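Local coordinates for protein quinone oxidoreductase (PDB 3TQH) that binds NADPH and probably uses it to reduce quinones, as a member of the medium-chain dehydrogenase/reductase superfamily, at residues Y50-R53 and F58-K61; A132-A137 and E273-L278; L139-A144 and G163-L168. All coordinates share one frame; numbering follows the deposited sequence.

Contact 1 of 3, residues Y50-R53 and F58-K61; sequences YKTR and FVAK. With NDP (NADPH dihydro-nicotinamide-adenine-dinucleotide phosphate), chain B; SO4 (sulfate ion), chain C.
Thr52 lays its side chain across that of Val59, where the end of helix 47-53 meets the short helix 58-63. These two successive short helices, joined by a four-residue turn, lie in the GroES-like domain of the medium-chain dehydrogenase/reductase fold. The methyl CG2 of Thr52 stands 4.1 Å from CG1 of Val59, while the hydroxyl OG1 of Thr52 rests 4.0 Å from CB of Val59, a plain van der Waals contact. That hydroxyl is turned back along its own helix: with OG1 beside the backbone N (chi1 -57°) it hydrogen-bonds to the carbonyl of Ile48, so the polar end of a buried side chain is satisfied and its rotation fixed while the methyl packs against Val59. Ala60 makes the second touch, its methyl 3.7 Å from the carbonyl O of Thr52. No hydrogen bond joins the two segments directly; the turn between them is pinned instead by Ser56, whose hydroxyl bonds to the carbonyl of Lys51, and by a backbone bond between Lys51 and Gly57.

The same helical turn carries a residue that binds the cofactor. From Lys51 an extended chain runs away from Val59 and Ala60 toward the ribose next to the nicotinamide of NADPH. There NZ of Lys51 bridges both ribose hydroxyls, 2.7 Å from O3D and 2.9 Å from O2D, and it also hydrogen-bonds, at 3.2 Å, to O4 of a sulfate ion probably taken from the crystallisation liquor.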
loop_
_atom_site.group_PDB
_atom_site.type_symbol
_atom_site.label_atom_id
_atom_site.label_comp_id
_atom_site.label_asym_id
_atom_site.label_seq_id
_atom_site.Cartn_x
_atom_site.Cartn_y
_atom_site.Cartn_z
ATOM N N TYR A 50 7.637 -2.470 7.982
ATOM C CA TYR A 50 7.937 -2.704 9.408
ATOM C C TYR A 50 7.757 -4.162 9.843
ATOM O O TYR A 50 8.445 -4.626 10.748
ATOM C CB TYR A 50 7.176 -1.733 10.347
ATOM C CG TYR A 50 5.678 -1.931 10.506
ATOM C CD1 TYR A 50 5.150 -3.040 11.169
ATOM C CD2 TYR A 50 4.788 -0.965 10.054
ATOM C CE1 TYR A 50 3.765 -3.199 11.326
ATOM C CE2 TYR A 50 3.413 -1.115 10.205
ATOM C CZ TYR A 50 2.907 -2.227 10.838
ATOM O OH TYR A 50 1.536 -2.348 10.982
ATOM N N LYS A 51 6.843 -4.875 9.187
ATOM C CA LYS A 51 6.635 -6.305 9.428
ATOM C C LYS A 51 7.832 -7.125 8.946
ATOM O O LYS A 51 8.133 -8.188 9.497
ATOM C CB LYS A 51 5.371 -6.793 8.716
ATOM C CG LYS A 51 4.076 -6.138 9.193
ATOM C CD LYS A 51 2.938 -6.431 8.232
ATOM C CE LYS A 51 1.606 -5.900 8.751
ATOM N NZ LYS A 51 0.455 -6.418 7.954
ATOM N N THR A 52 8.501 -6.640 7.903
ATOM C CA THR A 52 9.711 -7.288 7.408
ATOM C C THR A 52 10.829 -7.004 8.401
ATOM O O THR A 52 11.501 -7.919 8.874
ATOM C CB THR A 52 10.086 -6.778 5.998
ATOM O OG1 THR A 52 8.990 -6.996 5.102
ATOM C CG2 THR A 52 11.330 -7.491 5.459
ATOM N N ARG A 53 10.979 -5.727 8.743
ATOM C CA ARG A 53 12.018 -5.260 9.662
ATOM C C ARG A 53 11.925 -5.892 11.052
ATOM O O ARG A 53 12.950 -6.198 11.647
ATOM C CB ARG A 53 11.976 -3.728 9.765
ATOM C CG ARG A 53 13.130 -3.108 10.546
ATOM C CD ARG A 53 12.735 -2.810 11.978
ATOM N NE ARG A 53 11.651 -1.850 11.983
ATOM C CZ ARG A 53 10.609 -1.850 12.807
ATOM N NH1 ARG A 53 10.469 -2.759 13.761
ATOM N NH2 ARG A 53 9.691 -0.912 12.655
ATOM N N PHE A 58 6.254 -12.774 6.094
ATOM C CA PHE A 58 6.733 -13.873 5.255
ATOM C C PHE A 58 8.001 -13.501 4.477
ATOM O O PHE A 58 8.845 -14.359 4.210
ATOM C CB PHE A 58 5.645 -14.314 4.269
ATOM C CG PHE A 58 6.095 -15.384 3.317
ATOM C CD1 PHE A 58 6.047 -16.722 3.682
ATOM C CD2 PHE A 58 6.590 -15.053 2.065
ATOM C CE1 PHE A 58 6.469 -17.713 2.807
ATOM C CE2 PHE A 58 7.013 -16.040 1.184
ATOM C CZ PHE A 58 6.954 -17.368 1.555
ATOM N N VAL A 59 8.127 -12.228 4.112
ATOM C CA VAL A 59 9.320 -11.757 3.415
ATOM C C VAL A 59 10.549 -11.874 4.320
ATOM O O VAL A 59 11.640 -12.186 3.846
ATOM C CB VAL A 59 9.167 -10.304 2.916
ATOM C CG1 VAL A 59 10.431 -9.859 2.198
ATOM C CG2 VAL A 59 7.951 -10.180 1.990
ATOM N N ALA A 60 10.357 -11.644 5.618
ATOM C CA ALA A 60 11.420 -11.834 6.617
ATOM C C ALA A 60 11.960 -13.262 6.635
ATOM O O ALA A 60 13.121 -13.477 6.969
ATOM C CB ALA A 60 10.924 -11.451 8.004
ATOM N N LYS A 61 11.114 -14.228 6.285
ATOM C CA LYS A 61 11.514 -15.635 6.190
ATOM C C LYS A 61 12.637 -15.820 5.163
ATOM O O LYS A 61 13.613 -16.527 5.421
ATOM C CB LYS A 61 10.305 -16.500 5.796
ATOM C CG LYS A 61 10.381 -17.970 6.206
ATOM C CD LYS A 61 9.578 -18.255 7.483
ATOM C CE LYS A 61 9.478 -19.750 7.767
ATOM N NZ LYS A 61 10.807 -20.386 7.985
HETATM P PA NDP B . -2.046 1.763 7.447
HETATM O O1A NDP B . -0.979 1.703 8.465
HETATM O O2A NDP B . -1.854 2.903 6.529
HETATM O O5B NDP B . -3.481 1.903 8.155
HETATM C C5B NDP B . -3.611 2.745 9.284
HETATM C C4B NDP B . -5.083 2.958 9.603
HETATM O O4B NDP B . -5.588 1.817 10.263
HETATM C C3B NDP B . -5.358 4.138 10.526
HETATM O O3B NDP B . -5.953 5.187 9.793
HETATM C C2B NDP B . -6.289 3.595 11.606
HETATM O O2B NDP B . -7.445 4.383 11.782
HETATM C C1B NDP B . -6.663 2.220 11.079
HETATM N N9A NDP B . -6.882 1.202 12.118
HETATM C C8A NDP B . -5.957 0.713 13.006
HETATM N N7A NDP B . -6.550 -0.226 13.771
HETATM C C5A NDP B . -7.837 -0.345 13.385
HETATM C C6A NDP B . -8.869 -1.152 13.842
HETATM N N6A NDP B . -8.651 -1.994 14.839
HETATM N N1A NDP B . -10.113 -1.063 13.259
HETATM C C2A NDP B . -10.319 -0.172 12.215
HETATM N N3A NDP B . -9.289 0.628 11.753
HETATM C C4A NDP B . -8.063 0.543 12.339
HETATM O O3 NDP B . -2.140 0.371 6.644
HETATM P PN NDP B . -2.415 0.178 5.064
HETATM O O1N NDP B . -1.202 0.564 4.313
HETATM O O2N NDP B . -3.711 0.742 4.657
HETATM O O5D NDP B . -2.528 -1.425 5.016
HETATM C C5D NDP B . -3.445 -2.132 5.827
HETATM C C4D NDP B . -3.054 -3.605 5.882
HETATM O O4D NDP B . -3.094 -4.170 4.586
HETATM C C3D NDP B . -1.641 -3.788 6.417
HETATM O O3D NDP B . -1.628 -4.835 7.360
HETATM C C2D NDP B . -0.819 -4.121 5.190
HETATM O O2D NDP B . 0.304 -4.930 5.488
HETATM C C1D NDP B . -1.857 -4.804 4.294
HETATM N N1N NDP B . -1.581 -4.733 2.840
HETATM C C2N NDP B . -1.632 -5.904 2.124
HETATM C C3N NDP B . -1.333 -5.956 0.765
HETATM C C7N NDP B . -1.395 -7.244 -0.003
HETATM O O7N NDP B . -1.065 -7.229 -1.375
HETATM N N7N NDP B . -1.747 -8.368 0.619
HETATM C C4N NDP B . -0.939 -4.680 0.077
HETATM C C5N NDP B . -0.912 -3.437 0.909
HETATM C C6N NDP B . -1.242 -3.532 2.258
HETATM P P2B NDP B . -7.655 5.274 13.108
HETATM O O1X NDP B . -8.814 6.209 12.869
HETATM O O2X NDP B . -6.416 6.091 13.385
HETATM O O3X NDP B . -7.961 4.420 14.308
HETATM S S SO4 C . 1.165 -8.005 4.076
HETATM O O1 SO4 C . 1.317 -6.852 3.188
HETATM O O2 SO4 C . -0.246 -8.341 4.249
HETATM O O3 SO4 C . 1.878 -9.147 3.517
HETATM O O4 SO4 C . 1.746 -7.699 5.375
#

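Contact 2 of 3, residues A132-A137 and E273-L278; sequences ASLPTA and EELHYL
Leu134, coming in from helix 128-133, pushes its branched end against Leu275 and Leu278 of helix 272-283, at the junction between the catalytic and Rossmann-type coenzyme domains characteristic of medium-chain dehydrogenases. Its CG lies anti to the backbone N (chi1 -168°), which helps bring the side chain over to the facing helix, and chi2 of 59° sets where CD2 lands. This methyl, CD2 of Leu134, sits 3.9 Å from the carbonyl carbon of Leu278 and 4.1 Å from CB of that residue, and so packs on backbone as much as on side chain. CD2 of Leu134 also meets CD1 of Leu275 at 4.3 Å.

Pro135 follows, on the way into helix 135-147, and is met by the same methyl of Leu275. Met96 of strand 94-98 also touches both Leu134 and Leu275, and Ile289 touches Leu134. Thr136, a residue of the NADPH pocket, points away from helix 272-283; its hydroxyl bonds to the carboxylate of Asp74. The side chains that meet between the two segments are all apolar, and no hydrogen bond joins the segments. At the Pro135 edge of the contact, CD1 of Leu275 rests 3.9 Å from CA of the proline and 4.4 Å from its ring atom CB.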
loop_
_atom_site.group_PDB
_atom_site.type_symbol
_atom_site.label_atom_id
_atom_site.label_comp_id
_atom_site.label_asym_id
_atom_site.label_seq_id
_atom_site.Cartn_x
_atom_site.Cartn_y
_atom_site.Cartn_z
ATOM N N ALA A 132 5.201 8.340 -5.840
ATOM C CA ALA A 132 5.794 7.285 -5.012
ATOM C C ALA A 132 4.819 6.784 -3.953
ATOM O O ALA A 132 4.972 5.688 -3.440
ATOM C CB ALA A 132 7.075 7.781 -4.346
ATOM N N SER A 133 3.819 7.593 -3.626
ATOM C CA SER A 133 2.838 7.244 -2.599
ATOM C C SER A 133 1.694 6.384 -3.128
ATOM O O SER A 133 0.942 5.800 -2.349
ATOM C CB SER A 133 2.281 8.518 -1.964
ATOM O OG SER A 133 3.296 9.212 -1.252
ATOM N N LEU A 134 1.582 6.291 -4.445
ATOM C CA LEU A 134 0.416 5.693 -5.090
ATOM C C LEU A 134 0.461 4.173 -5.349
ATOM O O LEU A 134 -0.535 3.499 -5.106
ATOM C CB LEU A 134 0.134 6.432 -6.406
ATOM C CG LEU A 134 -1.192 6.159 -7.116
ATOM C CD1 LEU A 134 -2.391 6.504 -6.240
ATOM C CD2 LEU A 134 -1.238 6.930 -8.422
ATOM N N PRO A 135 1.587 3.629 -5.860
ATOM C CA PRO A 135 1.555 2.265 -6.408
ATOM C C PRO A 135 0.995 1.156 -5.503
ATOM O O PRO A 135 0.006 0.527 -5.873
ATOM C CB PRO A 135 3.025 2.000 -6.753
ATOM C CG PRO A 135 3.557 3.330 -7.070
ATOM C CD PRO A 135 2.905 4.249 -6.084
ATOM N N THR A 136 1.593 0.922 -4.337
ATOM C CA THR A 136 1.125 -0.165 -3.474
ATOM C C THR A 136 -0.293 0.099 -2.959
ATOM O O THR A 136 -1.188 -0.720 -3.165
ATOM C CB THR A 136 2.083 -0.447 -2.287
ATOM O OG1 THR A 136 3.286 -1.052 -2.777
ATOM C CG2 THR A 136 1.426 -1.397 -1.280
ATOM N N ALA A 137 -0.488 1.246 -2.309
ATOM C CA ALA A 137 -1.781 1.584 -1.692
ATOM C C ALA A 137 -2.906 1.611 -2.711
ATOM O O ALA A 137 -3.966 1.030 -2.487
ATOM C CB ALA A 137 -1.700 2.926 -0.975
ATOM N N GLU A 273 -1.881 -0.961 -16.689
ATOM C CA GLU A 273 -3.122 -0.286 -17.082
ATOM C C GLU A 273 -3.848 0.349 -15.887
ATOM O O GLU A 273 -4.361 1.463 -15.996
ATOM C CB GLU A 273 -4.057 -1.254 -17.819
ATOM C CG GLU A 273 -3.614 -1.627 -19.249
ATOM C CD GLU A 273 -2.412 -2.587 -19.316
ATOM O OE1 GLU A 273 -2.118 -3.290 -18.314
ATOM O OE2 GLU A 273 -1.763 -2.635 -20.388
ATOM N N GLU A 274 -3.876 -0.353 -14.756
ATOM C CA GLU A 274 -4.517 0.163 -13.543
ATOM C C GLU A 274 -3.761 1.337 -12.923
ATOM O O GLU A 274 -4.375 2.310 -12.503
ATOM C CB GLU A 274 -4.687 -0.943 -12.498
ATOM C CG GLU A 274 -5.663 -2.032 -12.919
ATOM C CD GLU A 274 -5.804 -3.142 -11.890
ATOM O OE1 GLU A 274 -4.941 -3.249 -10.994
ATOM O OE2 GLU A 274 -6.786 -3.912 -11.986
ATOM N N LEU A 275 -2.437 1.246 -12.864
ATOM C CA LEU A 275 -1.622 2.320 -12.316
ATOM C C LEU A 275 -1.671 3.575 -13.201
ATOM O O LEU A 275 -1.725 4.687 -12.686
ATOM C CB LEU A 275 -0.179 1.852 -12.102
ATOM C CG LEU A 275 0.731 2.792 -11.295
ATOM C CD1 LEU A 275 0.147 3.106 -9.928
ATOM C CD2 LEU A 275 2.118 2.191 -11.165
ATOM N N HIS A 276 -1.643 3.388 -14.520
ATOM C CA HIS A 276 -1.923 4.465 -15.482
ATOM C C HIS A 276 -3.237 5.155 -15.123
ATOM O O HIS A 276 -3.321 6.390 -15.081
ATOM C CB HIS A 276 -2.069 3.910 -16.911
ATOM C CG HIS A 276 -0.804 3.912 -17.718
ATOM N ND1 HIS A 276 -0.046 5.045 -17.921
ATOM C CD2 HIS A 276 -0.204 2.928 -18.433
ATOM C CE1 HIS A 276 0.986 4.753 -18.696
ATOM N NE2 HIS A 276 0.911 3.475 -19.024
ATOM N N TYR A 277 -4.255 4.332 -14.873
ATOM C CA TYR A 277 -5.599 4.800 -14.536
ATOM C C TYR A 277 -5.612 5.573 -13.217
ATOM O O TYR A 277 -6.114 6.694 -13.160
ATOM C CB TYR A 277 -6.570 3.608 -14.487
ATOM C CG TYR A 277 -7.950 3.937 -13.977
ATOM C CD1 TYR A 277 -8.856 4.641 -14.766
ATOM C CD2 TYR A 277 -8.358 3.532 -12.714
ATOM C CE1 TYR A 277 -10.127 4.942 -14.306
ATOM C CE2 TYR A 277 -9.635 3.829 -12.243
ATOM C CZ TYR A 277 -10.508 4.536 -13.045
ATOM O OH TYR A 277 -11.765 4.833 -12.584
ATOM N N LEU A 278 -5.040 4.978 -12.170
ATOM C CA LEU A 278 -4.977 5.622 -10.858
ATOM C C LEU A 278 -4.213 6.946 -10.908
ATOM O O LEU A 278 -4.636 7.931 -10.305
ATOM C CB LEU A 278 -4.342 4.689 -9.826
ATOM C CG LEU A 278 -5.151 3.438 -9.480
ATOM C CD1 LEU A 278 -4.353 2.542 -8.545
ATOM C CD2 LEU A 278 -6.493 3.807 -8.866
#

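Contact 3 of 3, residues L139-A144 and G163-L168; sequences LTALQA and GGVGHL. With NDP (NADPH dihydro-nicotinamide-adenine-dinucleotide phosphate), chain B.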
loop_
_atom_site.group_PDB
_atom_site.type_symbol
_atom_site.label_atom_id
_atom_site.label_comp_id
_atom_site.label_asym_id
_atom_site.label_seq_id
_atom_site.Cartn_x
_atom_site.Cartn_y
_atom_site.Cartn_z
ATOM N N LEU A 139 -2.994 0.361 -5.960
ATOM C CA LEU A 139 -3.231 -0.902 -6.653
ATOM C C LEU A 139 -3.949 -1.879 -5.737
ATOM O O LEU A 139 -4.780 -2.660 -6.197
ATOM C CB LEU A 139 -1.931 -1.522 -7.172
ATOM C CG LEU A 139 -1.272 -0.845 -8.379
ATOM C CD1 LEU A 139 0.155 -1.372 -8.588
ATOM C CD2 LEU A 139 -2.114 -1.021 -9.649
ATOM N N THR A 140 -3.643 -1.835 -4.442
ATOM C CA THR A 140 -4.310 -2.709 -3.487
ATOM C C THR A 140 -5.781 -2.319 -3.329
ATOM O O THR A 140 -6.671 -3.165 -3.425
ATOM C CB THR A 140 -3.619 -2.697 -2.119
ATOM O OG1 THR A 140 -2.225 -2.976 -2.285
ATOM C CG2 THR A 140 -4.233 -3.747 -1.215
ATOM N N ALA A 141 -6.036 -1.036 -3.102
ATOM C CA ALA A 141 -7.403 -0.541 -2.990
ATOM C C ALA A 141 -8.235 -1.001 -4.185
ATOM O O ALA A 141 -9.300 -1.580 -4.013
ATOM C CB ALA A 141 -7.405 0.974 -2.888
ATOM N N LEU A 142 -7.727 -0.775 -5.393
ATOM C CA LEU A 142 -8.475 -1.077 -6.615
ATOM C C LEU A 142 -8.728 -2.573 -6.787
ATOM O O LEU A 142 -9.851 -3.001 -7.057
ATOM C CB LEU A 142 -7.723 -0.540 -7.836
ATOM C CG LEU A 142 -8.446 -0.535 -9.183
ATOM C CD1 LEU A 142 -9.808 0.179 -9.093
ATOM C CD2 LEU A 142 -7.558 0.109 -10.246
ATOM N N GLN A 143 -7.677 -3.366 -6.622
ATOM C CA GLN A 143 -7.770 -4.808 -6.816
ATOM C C GLN A 143 -8.622 -5.494 -5.749
ATOM O O GLN A 143 -9.234 -6.524 -6.017
ATOM C CB GLN A 143 -6.375 -5.417 -6.896
ATOM C CG GLN A 143 -5.629 -4.999 -8.162
ATOM C CD GLN A 143 -4.153 -5.345 -8.136
ATOM O OE1 GLN A 143 -3.685 -6.074 -7.262
ATOM N NE2 GLN A 143 -3.414 -4.828 -9.102
ATOM N N ALA A 144 -8.690 -4.904 -4.557
ATOM C CA ALA A 144 -9.585 -5.396 -3.511
ATOM C C ALA A 144 -11.038 -5.144 -3.900
ATOM O O ALA A 144 -11.879 -6.043 -3.809
ATOM C CB ALA A 144 -9.273 -4.740 -2.182
ATOM N N GLY A 163 -6.432 5.063 6.580
ATOM C CA GLY A 163 -5.036 4.705 6.318
ATOM C C GLY A 163 -4.626 4.725 4.859
ATOM O O GLY A 163 -5.345 5.236 3.999
ATOM N N GLY A 164 -3.462 4.142 4.592
ATOM C CA GLY A 164 -2.873 4.136 3.262
ATOM C C GLY A 164 -3.811 3.613 2.203
ATOM O O GLY A 164 -4.210 4.353 1.300
ATOM N N VAL A 165 -4.179 2.338 2.321
ATOM C CA VAL A 165 -5.065 1.706 1.342
ATOM C C VAL A 165 -6.483 2.236 1.479
ATOM O O VAL A 165 -7.124 2.550 0.484
ATOM C CB VAL A 165 -5.092 0.169 1.505
ATOM C CG1 VAL A 165 -6.142 -0.460 0.576
ATOM C CG2 VAL A 165 -3.719 -0.416 1.235
ATOM N N GLY A 166 -6.956 2.339 2.723
ATOM C CA GLY A 166 -8.347 2.679 3.022
ATOM C C GLY A 166 -8.853 3.959 2.380
ATOM O O GLY A 166 -9.893 3.952 1.715
ATOM N N HIS A 167 -8.121 5.056 2.567
ATOM C CA HIS A 167 -8.587 6.368 2.107
ATOM C C HIS A 167 -8.739 6.423 0.591
ATOM O O HIS A 167 -9.578 7.175 0.077
ATOM C CB HIS A 167 -7.704 7.513 2.638
ATOM C CG HIS A 167 -6.476 7.796 1.825
ATOM N ND1 HIS A 167 -5.363 6.981 1.837
ATOM C CD2 HIS A 167 -6.160 8.845 1.029
ATOM C CE1 HIS A 167 -4.430 7.500 1.061
ATOM N NE2 HIS A 167 -4.887 8.632 0.558
ATOM N N LEU A 168 -7.949 5.614 -0.111
ATOM C CA LEU A 168 -8.070 5.481 -1.559
ATOM C C LEU A 168 -9.272 4.608 -1.918
ATOM O O LEU A 168 -10.053 4.958 -2.811
ATOM C CB LEU A 168 -6.783 4.908 -2.162
ATOM C CG LEU A 168 -5.569 5.847 -2.110
ATOM C CD1 LEU A 168 -4.311 5.183 -2.667
ATOM C CD2 LEU A 168 -5.851 7.144 -2.861
HETATM P PA NDP B . -2.046 1.763 7.447
HETATM O O1A NDP B . -0.979 1.703 8.465
HETATM O O2A NDP B . -1.854 2.903 6.529
HETATM O O5B NDP B . -3.481 1.903 8.155
HETATM C C5B NDP B . -3.611 2.745 9.284
HETATM C C4B NDP B . -5.083 2.958 9.603
HETATM O O4B NDP B . -5.588 1.817 10.263
HETATM C C3B NDP B . -5.358 4.138 10.526
HETATM O O3B NDP B . -5.953 5.187 9.793
HETATM C C2B NDP B . -6.289 3.595 11.606
HETATM O O2B NDP B . -7.445 4.383 11.782
HETATM C C1B NDP B . -6.663 2.220 11.079
HETATM N N9A NDP B . -6.882 1.202 12.118
HETATM C C8A NDP B . -5.957 0.713 13.006
HETATM N N7A NDP B . -6.550 -0.226 13.771
HETATM C C5A NDP B . -7.837 -0.345 13.385
HETATM C C6A NDP B . -8.869 -1.152 13.842
HETATM N N6A NDP B . -8.651 -1.994 14.839
HETATM N N1A NDP B . -10.113 -1.063 13.259
HETATM C C2A NDP B . -10.319 -0.172 12.215
HETATM N N3A NDP B . -9.289 0.628 11.753
HETATM C C4A NDP B . -8.063 0.543 12.339
HETATM O O3 NDP B . -2.140 0.371 6.644
HETATM P PN NDP B . -2.415 0.178 5.064
HETATM O O1N NDP B . -1.202 0.564 4.313
HETATM O O2N NDP B . -3.711 0.742 4.657
HETATM O O5D NDP B . -2.528 -1.425 5.016
HETATM C C5D NDP B . -3.445 -2.132 5.827
HETATM C C4D NDP B . -3.054 -3.605 5.882
HETATM O O4D NDP B . -3.094 -4.170 4.586
HETATM C C3D NDP B . -1.641 -3.788 6.417
HETATM O O3D NDP B . -1.628 -4.835 7.360
HETATM C C2D NDP B . -0.819 -4.121 5.190
HETATM O O2D NDP B . 0.304 -4.930 5.488
HETATM C C1D NDP B . -1.857 -4.804 4.294
HETATM N N1N NDP B . -1.581 -4.733 2.840
HETATM C C2N NDP B . -1.632 -5.904 2.124
HETATM C C3N NDP B . -1.333 -5.956 0.765
HETATM C C7N NDP B . -1.395 -7.244 -0.003
HETATM O O7N NDP B . -1.065 -7.229 -1.375
HETATM N N7N NDP B . -1.747 -8.368 0.619
HETATM C C4N NDP B . -0.939 -4.680 0.077
HETATM C C5N NDP B . -0.912 -3.437 0.909
HETATM C C6N NDP B . -1.242 -3.532 2.258
HETATM P P2B NDP B . -7.655 5.274 13.108
HETATM O O1X NDP B . -8.814 6.209 12.869
HETATM O O2X NDP B . -6.416 6.091 13.385
HETATM O O3X NDP B . -7.961 4.420 14.308
#
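Val165 packs both its methyls against segment 139-144 of helix 135-147 while its backbone holds the cofactor. CG1 of Val165, anti to the backbone N (chi1 174°), lies 3.7 Å from the amide N of Ala141, and CG2 reaches 4.1 Å from CB of Thr140. One turn along, CB of Leu168 meets the methyl of Ala141 at 4.0 Å, so the small alanine is touched by two residues of the facing helix.

On the cofactor side, Gly164 N donates to O2A of one phosphate (2.8 Å, 171° at the hydrogen) and Val165 N to O2N of the other, both nearly straight. These amides at the start of helix 164-175 grip the pyrophosphate in the manner of a Rossmann glycine-rich turn. Thr140 lies beside the nicotinamide, with OG1 3.2 Å from C4N, and its hydroxyl is bonded to the carbonyl of Thr136.

Farther out, Gly163 O accepts His167 ND1 at 2.8 Å and also His167 N, the two donors arriving from opposite faces of the carbonyl plane, an arrangement that would steady the turn.

The short segments of the helices cross at -58°, placing helix 164-175, which follows strand 155-158 of the parallel sheet, against helix 135-147, itself packed on helix 272-283.

From the N terminus, contact 1 closes first: a short four-residue turn within the GroES-like region brings helix 58-63 back onto helix 47-53. It is complete before the other two begin. Contact 2 then spans 135 residues, joining segment 132-137, where helix 128-133 gives way to helix 135-147, to helix 272-283, and contact 3 is nested inside that loop, closing an 18-residue excursion through strand 155-158. Contacts 2 and 3 share helix 135-147 and touch directly, Glu274 OE1 lying 2.9 Å from Gln143 NE2 in a probable hydrogen bond. Contact 1 stands apart, its nearest atoms about 10 Å from those of contact 3, yet both reach NADPH, which bridges the two domains.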